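Local coordinates for protein translation elongation factor 1A (Methanosarcina mazei, PDB 3WND), which binds cysteinyl-tRNA(Cys) in its GTP-bound form and probably works in translation as an elongation factor resembling SelB and EF-Tu, at residues I27-S32 and D97-E102; V88-P93 and I116-R121; R121-H126 and S153-K158. All coordinates share one frame; numbering follows the deposited sequence.

Interaction 1. Residues I27-S32 and D97-E102; sequences IGTEKS and DAHTGE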
loop_
_atom_site.group_PDB
_atom_site.type_symbol
_atom_site.label_atom_id
_atom_site.label_comp_id
_atom_site.label_asym_id
_atom_site.label_seq_id
_atom_site.Cartn_x
_atom_site.Cartn_y
_atom_site.Cartn_z
ATOM N N ILE A 27 -6.636 -3.292 -6.851
ATOM C CA ILE A 27 -5.526 -3.708 -7.652
ATOM C C ILE A 27 -5.909 -4.868 -8.567
ATOM O O ILE A 27 -6.953 -5.574 -8.373
ATOM C CB ILE A 27 -4.305 -4.125 -6.751
ATOM C CG1 ILE A 27 -4.631 -5.398 -5.940
ATOM C CG2 ILE A 27 -3.831 -2.928 -5.835
ATOM C CD1 ILE A 27 -3.359 -6.052 -5.326
ATOM N N GLY A 28 -5.039 -5.142 -9.495
ATOM C CA GLY A 28 -5.082 -6.354 -10.296
ATOM C C GLY A 28 -4.626 -6.168 -11.709
ATOM O O GLY A 28 -4.097 -5.079 -12.076
ATOM N N THR A 29 -4.746 -7.236 -12.481
ATOM C CA THR A 29 -4.241 -7.319 -13.870
ATOM C C THR A 29 -4.925 -6.411 -14.860
ATOM O O THR A 29 -5.885 -5.656 -14.521
ATOM C CB THR A 29 -4.278 -8.831 -14.341
ATOM O OG1 THR A 29 -3.452 -8.978 -15.519
ATOM C CG2 THR A 29 -5.697 -9.348 -14.569
ATOM N N GLU A 30 -4.359 -6.367 -16.082
ATOM C CA GLU A 30 -5.041 -5.607 -17.167
ATOM C C GLU A 30 -6.452 -6.069 -17.418
ATOM O O GLU A 30 -6.739 -7.271 -17.326
ATOM C CB GLU A 30 -4.281 -5.756 -18.494
ATOM C CG GLU A 30 -2.931 -5.091 -18.433
ATOM C CD GLU A 30 -1.739 -6.072 -18.292
ATOM O OE1 GLU A 30 -1.783 -7.107 -17.498
ATOM O OE2 GLU A 30 -0.706 -5.767 -18.977
ATOM N N LYS A 31 -7.322 -5.128 -17.807
ATOM C CA LYS A 31 -8.682 -5.479 -18.195
ATOM C C LYS A 31 -9.436 -6.318 -17.106
ATOM O O LYS A 31 -10.117 -7.285 -17.401
ATOM C CB LYS A 31 -8.714 -6.217 -19.558
ATOM C CG LYS A 31 -8.305 -5.381 -20.795
ATOM C CD LYS A 31 -7.604 -6.235 -21.865
ATOM C CE LYS A 31 -8.552 -7.188 -22.628
ATOM N NZ LYS A 31 -7.909 -8.452 -23.056
ATOM N N SER A 32 -9.236 -5.947 -15.837
ATOM C CA SER A 32 -9.904 -6.607 -14.741
ATOM C C SER A 32 -11.025 -5.807 -14.118
ATOM O O SER A 32 -11.568 -6.231 -13.127
ATOM C CB SER A 32 -8.867 -7.001 -13.666
ATOM O OG SER A 32 -8.357 -5.772 -13.148
ATOM N N ASP A 97 -3.738 -14.926 -14.943
ATOM C CA ASP A 97 -2.627 -14.635 -15.852
ATOM C C ASP A 97 -1.390 -14.244 -15.045
ATOM O O ASP A 97 -1.325 -14.413 -13.806
ATOM C CB ASP A 97 -3.000 -13.511 -16.835
ATOM C CG ASP A 97 -3.253 -12.170 -16.167
ATOM O OD1 ASP A 97 -3.012 -12.039 -14.968
ATOM O OD2 ASP A 97 -3.657 -11.210 -16.887
ATOM N N ALA A 98 -0.406 -13.725 -15.747
ATOM C CA ALA A 98 0.925 -13.497 -15.129
ATOM C C ALA A 98 0.841 -12.388 -14.090
ATOM O O ALA A 98 1.462 -12.499 -12.997
ATOM C CB ALA A 98 1.922 -13.125 -16.204
ATOM N N HIS A 99 0.016 -11.365 -14.371
ATOM C CA HIS A 99 -0.061 -10.274 -13.423
ATOM C C HIS A 99 -0.906 -10.551 -12.225
ATOM O O HIS A 99 -0.639 -10.055 -11.119
ATOM C CB HIS A 99 -0.364 -8.928 -14.076
ATOM C CG HIS A 99 0.763 -8.483 -14.959
ATOM N ND1 HIS A 99 0.582 -8.136 -16.209
ATOM C CD2 HIS A 99 2.176 -8.424 -14.707
ATOM C CE1 HIS A 99 1.789 -7.741 -16.772
ATOM N NE2 HIS A 99 2.773 -7.994 -15.870
ATOM N N THR A 100 -1.951 -11.360 -12.410
ATOM C CA THR A 100 -2.718 -11.787 -11.215
ATOM C C THR A 100 -1.788 -12.583 -10.327
ATOM O O THR A 100 -1.764 -12.402 -9.103
ATOM C CB THR A 100 -3.851 -12.661 -11.689
ATOM O OG1 THR A 100 -4.787 -11.834 -12.362
ATOM C CG2 THR A 100 -4.526 -13.318 -10.477
ATOM N N GLY A 101 -0.961 -13.434 -10.921
ATOM C CA GLY A 101 0.012 -14.189 -10.115
ATOM C C GLY A 101 1.025 -13.258 -9.397
ATOM O O GLY A 101 1.355 -13.473 -8.236
ATOM N N GLU A 102 1.536 -12.277 -10.114
ATOM C CA GLU A 102 2.502 -11.304 -9.543
ATOM C C GLU A 102 1.861 -10.560 -8.377
ATOM O O GLU A 102 2.489 -10.339 -7.304
ATOM C CB GLU A 102 2.948 -10.338 -10.630
ATOM C CG GLU A 102 4.076 -9.419 -10.111
ATOM C CD GLU A 102 4.545 -8.516 -11.223
ATOM O OE1 GLU A 102 3.724 -7.782 -11.799
ATOM O OE2 GLU A 102 5.754 -8.607 -11.572
HETATM O O HOH W 1 -5.576 -9.562 -11.093
#
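Thr29 carries the largest share of this contact: its hydroxyl donates to the Asp97 carboxylate while its methyl leans against Thr100. The bond from Thr29 OG1 to Asp97 OD2 is short, at 2.6 Å, and uses the syn lone pair of the acceptor, the one on the side of the other oxygen. Both branches owe their reach to the first torsion, which sets OG1 anti to the backbone N (chi1 -164°) and leaves CG2 in the crowded position, 3.4 Å from Thr100 OG1. Thr100 OG1 is hydrogen-bonded to the carbonyl of Gly95, and a water joins it to Thr29 N, receiving from the amide and donating to the hydroxyl.

Residues 28-35 fit the P-loop pattern, with Arg34 where lysine is usual; Ser32, Gly33 and Arg34 contact GDP in this protein, though none is bound here. Gly28 has backbone angles at which a side chain would jam against the preceding carbonyl, and a type II turn from Thr29 to Ser32 is bridged by Ser32 OG donating to Thr29 O. Across from the loop lies the N-terminal end of helix 98-109, where Asp97 is the N-cap: its OD1 takes Thr100 N at 2.9 Å, a nearly straight bond, leaving OD2 for Thr29.

His99, in the first turn of the helix, meets both Thr29 and Glu30. Its CB sits 3.4 Å from Thr29 OG1, and its ND1 donates to Glu30 OE1 over 2.9 Å. The bend of the Glu30 chain at chi2 brings OE1 to the imidazole, with carboxylate and ring planes 44° apart; the approach is on the syn side but 24° out of the carboxylate plane. Glu30 OE1 and Asp97 OD2 lie 4.6 Å apart, a like-charge pair whose repulsion is probably eased by the separate N-H and O-H donors. Pro71 packs against both Glu30 and His99.

Interaction 2. Residues V88-P93 and I116-R121; sequences VLCIPP and IIALTR
The guanidinium of Arg121 lies obliquely to Pro92, with NH1 4.1 Å from Pro92 CB, and reaches past it to a weak hydrogen bond with Lys31 O. The Pro93 ring crosses the Arg121 side chain at about a right angle: its CD rests 3.4 Å from Thr120 O and also touches Arg121 CB. A glycine in place of Pro93 would probably open a gap beside Arg121 CB and leave the backbone after Pro92 freer to turn.

Upstream, segments 88-91 and 116-119 run parallel with axes 27° apart, in the two strands of a beta-alpha-beta crossover through helix 98-109. Leu89 N bonds to Ile116 O at 2.9 Å, Ala118 N to Leu89 O, and Ile91 N to Ala118 O. The last link, Thr120 N to Ile91 O, is longer (3.2 Å) and bent to 137°, its donor above the carbonyl plane; a water there donates to both Ile91 O and Thr120 O.

One face carries Val88, Cys90, Ile116 and Ala118, with Val88 CG1 3.7 Å from Ala118 CB. On the other, the Ile91 and Ile117 side chains cross obliquely, CD1 of Ile91 3.7 Å from CG2 of Ile117, while Leu119 CD2 approaches Ile91 CB beside helix 127-140. Thr120, at chi1 48°, turns CG2 to Cys90 CB and OG1 to the Ser32 carbonyl. Four backbone bonds thus pair the segments, others go to strand 21-28 and Glu150, mostly apolar side chains line both faces, and a water joins the bonding where the strands give way to loops beside the GDP site.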
loop_
_atom_site.group_PDB
_atom_site.type_symbol
_atom_site.label_atom_id
_atom_site.label_comp_id
_atom_site.label_asym_id
_atom_site.label_seq_id
_atom_site.Cartn_x
_atom_site.Cartn_y
_atom_site.Cartn_z
ATOM N N VAL A 88 -8.272 -5.043 -2.378
ATOM C CA VAL A 88 -9.292 -5.739 -3.199
ATOM C C VAL A 88 -8.603 -6.111 -4.513
ATOM O O VAL A 88 -8.162 -5.219 -5.271
ATOM C CB VAL A 88 -10.455 -4.800 -3.527
ATOM C CG1 VAL A 88 -11.413 -5.507 -4.542
ATOM C CG2 VAL A 88 -11.173 -4.462 -2.203
ATOM N N LEU A 89 -8.397 -7.427 -4.705
ATOM C CA LEU A 89 -7.686 -7.960 -5.896
ATOM C C LEU A 89 -8.733 -8.305 -6.923
ATOM O O LEU A 89 -9.606 -9.161 -6.637
ATOM C CB LEU A 89 -6.802 -9.144 -5.516
ATOM C CG LEU A 89 -6.248 -9.929 -6.677
ATOM C CD1 LEU A 89 -5.314 -8.998 -7.552
ATOM C CD2 LEU A 89 -5.498 -11.154 -6.124
ATOM N N CYS A 90 -8.692 -7.614 -8.031
ATOM C CA CYS A 90 -9.746 -7.805 -9.078
ATOM C C CYS A 90 -9.247 -8.865 -10.066
ATOM O O CYS A 90 -8.205 -8.742 -10.624
ATOM C CB CYS A 90 -9.927 -6.472 -9.818
ATOM S SG CYS A 90 -10.638 -5.216 -8.787
ATOM N N ILE A 91 -10.030 -9.939 -10.189
ATOM C CA ILE A 91 -9.692 -10.990 -11.151
ATOM C C ILE A 91 -10.915 -11.136 -12.079
ATOM O O ILE A 91 -11.976 -11.603 -11.614
ATOM C CB ILE A 91 -9.372 -12.315 -10.422
ATOM C CG1 ILE A 91 -8.251 -12.070 -9.357
ATOM C CG2 ILE A 91 -9.000 -13.368 -11.445
ATOM C CD1 ILE A 91 -7.875 -13.231 -8.516
ATOM N N PRO A 92 -10.717 -10.933 -13.383
ATOM C CA PRO A 92 -11.823 -11.095 -14.343
ATOM C C PRO A 92 -11.980 -12.593 -14.770
ATOM O O PRO A 92 -11.146 -13.419 -14.413
ATOM C CB PRO A 92 -11.343 -10.241 -15.516
ATOM C CG PRO A 92 -9.804 -10.484 -15.529
ATOM C CD PRO A 92 -9.456 -10.435 -14.042
ATOM N N PRO A 93 -13.044 -12.904 -15.522
ATOM C CA PRO A 93 -13.239 -14.330 -15.858
ATOM C C PRO A 93 -12.014 -14.784 -16.679
ATOM O O PRO A 93 -11.445 -14.015 -17.504
ATOM C CB PRO A 93 -14.632 -14.308 -16.617
ATOM C CG PRO A 93 -15.317 -13.114 -15.983
ATOM C CD PRO A 93 -14.215 -12.068 -15.933
ATOM N N ILE A 116 -9.889 -8.951 -0.024
ATOM C CA ILE A 116 -11.071 -9.510 -0.670
ATOM C C ILE A 116 -10.670 -9.703 -2.139
ATOM O O ILE A 116 -9.907 -8.916 -2.688
ATOM C CB ILE A 116 -12.271 -8.528 -0.648
ATOM C CG1 ILE A 116 -12.487 -8.066 0.774
ATOM C CG2 ILE A 116 -13.546 -9.215 -1.242
ATOM C CD1 ILE A 116 -13.467 -6.839 0.875
ATOM N N ILE A 117 -11.122 -10.837 -2.713
ATOM C CA ILE A 117 -11.022 -11.052 -4.143
ATOM C C ILE A 117 -12.279 -10.616 -4.817
ATOM O O ILE A 117 -13.351 -11.222 -4.489
ATOM C CB ILE A 117 -10.602 -12.508 -4.489
ATOM C CG1 ILE A 117 -9.172 -12.748 -3.906
ATOM C CG2 ILE A 117 -10.574 -12.728 -5.997
ATOM C CD1 ILE A 117 -8.623 -14.161 -4.063
ATOM N N ALA A 118 -12.225 -9.665 -5.747
ATOM C CA ALA A 118 -13.413 -9.296 -6.513
ATOM C C ALA A 118 -13.352 -10.008 -7.851
ATOM O O ALA A 118 -12.409 -9.771 -8.627
ATOM C CB ALA A 118 -13.435 -7.794 -6.715
ATOM N N LEU A 119 -14.307 -10.893 -8.101
ATOM C CA LEU A 119 -14.383 -11.607 -9.339
ATOM C C LEU A 119 -15.270 -10.749 -10.267
ATOM O O LEU A 119 -16.461 -10.817 -10.257
ATOM C CB LEU A 119 -14.973 -13.022 -9.160
ATOM C CG LEU A 119 -14.090 -13.984 -8.365
ATOM C CD1 LEU A 119 -14.754 -15.406 -8.279
ATOM C CD2 LEU A 119 -12.652 -13.995 -8.890
ATOM N N THR A 120 -14.592 -9.844 -10.974
ATOM C CA THR A 120 -15.288 -8.756 -11.656
ATOM C C THR A 120 -15.961 -9.261 -12.957
ATOM O O THR A 120 -15.771 -10.407 -13.429
ATOM C CB THR A 120 -14.259 -7.657 -12.037
ATOM O OG1 THR A 120 -13.155 -8.289 -12.662
ATOM C CG2 THR A 120 -13.727 -6.973 -10.745
ATOM N N ARG A 121 -16.699 -8.348 -13.611
ATOM C CA ARG A 121 -17.268 -8.640 -14.945
ATOM C C ARG A 121 -18.198 -9.812 -14.863
ATOM O O ARG A 121 -18.273 -10.592 -15.830
ATOM C CB ARG A 121 -16.188 -8.737 -16.068
ATOM C CG ARG A 121 -15.326 -7.486 -16.106
ATOM C CD ARG A 121 -14.154 -7.624 -16.998
ATOM N NE ARG A 121 -14.520 -7.636 -18.390
ATOM C CZ ARG A 121 -13.672 -8.018 -19.362
ATOM N NH1 ARG A 121 -12.395 -8.483 -19.094
ATOM N NH2 ARG A 121 -14.112 -7.976 -20.622
HETATM O O HOH W 2 -14.292 -12.635 -12.560
#

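Interaction 3. Residues R121-H126 and S153-K158; sequences RSDSTH and SLNTNK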
loop_
_atom_site.group_PDB
_atom_site.type_symbol
_atom_site.label_atom_id
_atom_site.label_comp_id
_atom_site.label_asym_id
_atom_site.label_seq_id
_atom_site.Cartn_x
_atom_site.Cartn_y
_atom_site.Cartn_z
ATOM N N ARG A 121 -16.699 -8.348 -13.611
ATOM C CA ARG A 121 -17.268 -8.640 -14.945
ATOM C C ARG A 121 -18.198 -9.812 -14.863
ATOM O O ARG A 121 -18.273 -10.592 -15.830
ATOM C CB ARG A 121 -16.188 -8.737 -16.068
ATOM C CG ARG A 121 -15.326 -7.486 -16.106
ATOM C CD ARG A 121 -14.154 -7.624 -16.998
ATOM N NE ARG A 121 -14.520 -7.636 -18.390
ATOM C CZ ARG A 121 -13.672 -8.018 -19.362
ATOM N NH1 ARG A 121 -12.395 -8.483 -19.094
ATOM N NH2 ARG A 121 -14.112 -7.976 -20.622
ATOM N N SER A 122 -18.935 -9.918 -13.754
ATOM C CA SER A 122 -19.797 -11.137 -13.589
ATOM C C SER A 122 -20.848 -11.295 -14.714
ATOM O O SER A 122 -21.269 -12.408 -15.008
ATOM C CB SER A 122 -20.522 -11.146 -12.227
ATOM O OG SER A 122 -21.446 -10.034 -12.190
ATOM N N ASP A 123 -21.314 -10.180 -15.273
ATOM C CA ASP A 123 -22.308 -10.228 -16.377
ATOM C C ASP A 123 -21.726 -10.880 -17.664
ATOM O O ASP A 123 -22.487 -11.288 -18.554
ATOM C CB ASP A 123 -22.824 -8.807 -16.667
ATOM C CG ASP A 123 -21.724 -7.863 -17.085
ATOM O OD1 ASP A 123 -20.692 -7.710 -16.350
ATOM O OD2 ASP A 123 -21.904 -7.238 -18.146
ATOM N N SER A 124 -20.400 -10.992 -17.750
ATOM C CA SER A 124 -19.780 -11.651 -18.878
ATOM C C SER A 124 -19.552 -13.142 -18.749
ATOM O O SER A 124 -18.986 -13.739 -19.644
ATOM C CB SER A 124 -18.440 -10.929 -19.226
ATOM O OG SER A 124 -17.447 -11.265 -18.268
ATOM N N THR A 125 -20.032 -13.753 -17.668
ATOM C CA THR A 125 -19.721 -15.128 -17.356
ATOM C C THR A 125 -20.946 -15.776 -16.787
ATOM O O THR A 125 -22.040 -15.214 -16.919
ATOM C CB THR A 125 -18.493 -15.222 -16.444
ATOM O OG1 THR A 125 -18.123 -16.589 -16.302
ATOM C CG2 THR A 125 -18.715 -14.600 -15.097
ATOM N N HIS A 126 -20.819 -16.991 -16.239
ATOM C CA HIS A 126 -21.942 -17.757 -15.757
ATOM C C HIS A 126 -21.577 -18.320 -14.452
ATOM O O HIS A 126 -20.387 -18.574 -14.149
ATOM C CB HIS A 126 -22.300 -18.943 -16.712
ATOM C CG HIS A 126 -22.532 -18.564 -18.203
ATOM N ND1 HIS A 126 -23.686 -18.014 -18.654
ATOM C CD2 HIS A 126 -21.731 -18.755 -19.307
ATOM C CE1 HIS A 126 -23.633 -17.829 -20.002
ATOM N NE2 HIS A 126 -22.424 -18.276 -20.420
ATOM N N SER A 153 -18.350 -12.315 -6.474
ATOM C CA SER A 153 -18.581 -12.089 -7.913
ATOM C C SER A 153 -19.417 -10.787 -8.076
ATOM O O SER A 153 -20.459 -10.627 -7.386
ATOM C CB SER A 153 -19.452 -13.261 -8.390
ATOM O OG SER A 153 -19.787 -13.064 -9.750
ATOM N N LEU A 154 -19.014 -9.919 -8.980
ATOM C CA LEU A 154 -19.714 -8.609 -9.110
ATOM C C LEU A 154 -19.523 -8.020 -10.492
ATOM O O LEU A 154 -18.682 -8.479 -11.259
ATOM C CB LEU A 154 -19.159 -7.614 -8.022
ATOM C CG LEU A 154 -17.652 -7.218 -8.096
ATOM C CD1 LEU A 154 -17.410 -6.123 -9.109
ATOM C CD2 LEU A 154 -17.196 -6.727 -6.683
ATOM N N ASN A 155 -20.312 -6.978 -10.823
ATOM C CA ASN A 155 -19.986 -6.186 -11.992
ATOM C C ASN A 155 -20.405 -4.730 -11.631
ATOM O O ASN A 155 -21.074 -4.512 -10.619
ATOM C CB ASN A 155 -20.796 -6.697 -13.271
ATOM C CG ASN A 155 -22.319 -6.525 -13.114
ATOM O OD1 ASN A 155 -22.822 -5.367 -13.105
ATOM N ND2 ASN A 155 -23.083 -7.646 -12.999
ATOM N N THR A 156 -19.940 -3.831 -12.436
ATOM C CA THR A 156 -20.266 -2.422 -12.324
ATOM C C THR A 156 -20.911 -1.972 -13.658
ATOM O O THR A 156 -20.619 -0.853 -14.182
ATOM C CB THR A 156 -19.073 -1.557 -11.931
ATOM O OG1 THR A 156 -18.047 -1.809 -12.881
ATOM C CG2 THR A 156 -18.637 -1.879 -10.472
ATOM N N ASN A 157 -21.800 -2.822 -14.193
ATOM C CA ASN A 157 -22.506 -2.546 -15.459
ATOM C C ASN A 157 -23.964 -2.319 -15.271
ATOM O O ASN A 157 -24.689 -3.240 -14.999
ATOM C CB ASN A 157 -22.244 -3.717 -16.372
ATOM C CG ASN A 157 -22.880 -3.540 -17.741
ATOM O OD1 ASN A 157 -23.526 -2.522 -18.028
ATOM N ND2 ASN A 157 -22.767 -4.556 -18.551
ATOM N N LYS A 158 -24.412 -1.033 -15.309
ATOM C CA LYS A 158 -25.784 -0.730 -14.881
ATOM C C LYS A 158 -26.788 -1.330 -15.912
ATOM O O LYS A 158 -27.976 -1.364 -15.624
ATOM C CB LYS A 158 -25.966 0.783 -14.807
ATOM C CG LYS A 158 -25.794 1.425 -16.146
ATOM C CD LYS A 158 -26.392 2.838 -16.105
ATOM C CE LYS A 158 -25.856 3.734 -17.210
ATOM N NZ LYS A 158 -26.171 5.156 -16.849
#
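Ser122 and Asp123 face Asn155 and Asn157 through three hydrogen bonds, one from the backbone and two from amide side chains. Ser122 N donates to Leu154 O at 2.9 Å, from 44° above the carbonyl plane. Asn155 ND2 donates a hydrogen bond to Ser122 OG over 3.0 Å, the hydroxyl lying slightly off the amide plane. Asn157 ND2 meets Asp123 OD2 at 2.8 Å; the oxygen lies in the amide plane of Asn157, whereas the donor comes from above the carboxylate, the two groups being turned 75° apart. The other oxygen, Asp123 OD1, rests against Asn155 CB at 3.2 Å, and Ser153 OG touches Ser122 CB at the same distance.

A second layer fixes these groups. With chi1 at 64°, CG of Asn155 lies between the backbone N and the carbonyl carbon, which turns its amide back over its own loop: OD1 accepts Asn157 N at 3.0 Å, an Asx turn, and also Phe164 N, while ND2 has Asn162 O as a further partner. Both ends of the amide are thus tied, which settles its flip. Ser122 OG is bonded in addition to Glu165. Arg121 O accepts from both Ser124 N and Ser124 OG, which is likely to stiffen the 3-10 segment 122-124 that presents Asp123.

Asp123 and Thr156 contact GDP in this protein, although no nucleotide occupies this chain. Their loops match in position the G4 (NKxD) and G5 motifs of GTPases, where the aspartate recognises guanine, and a like role is probable here. The two loops leave strands 115-119 and 150-153 at the same end of the sheet; Ser153 packs on Ile130 of helix 127-140, Leu154 on Leu170 of helix 167-187, and Thr156 on Ser36 and Leu37 of helix 34-39.

Overall arrangement
From the N terminus, strand 21-28 runs into the loop that opens interaction 1, which closes at 97-102 after 64 intervening residues, among them strands 43-47, 51-55 and 61-66. Strand 86-91 lies inside that span and opens interaction 2, which closes beyond it at 116-121, so the two cross; interaction 1 ends on the start of helix 98-109, which interaction 2 spans entirely. Interaction 3 follows in series, sharing Arg121 with interaction 2 and closing across helix 127-140 at 153-158. Neighbouring strands join the set: Ile27 O meets Cys90 N, and Leu119 O meets Leu154 N. Together the contacts tie the P-loop to the two loops that probably receive the guanine, with interaction 2 between.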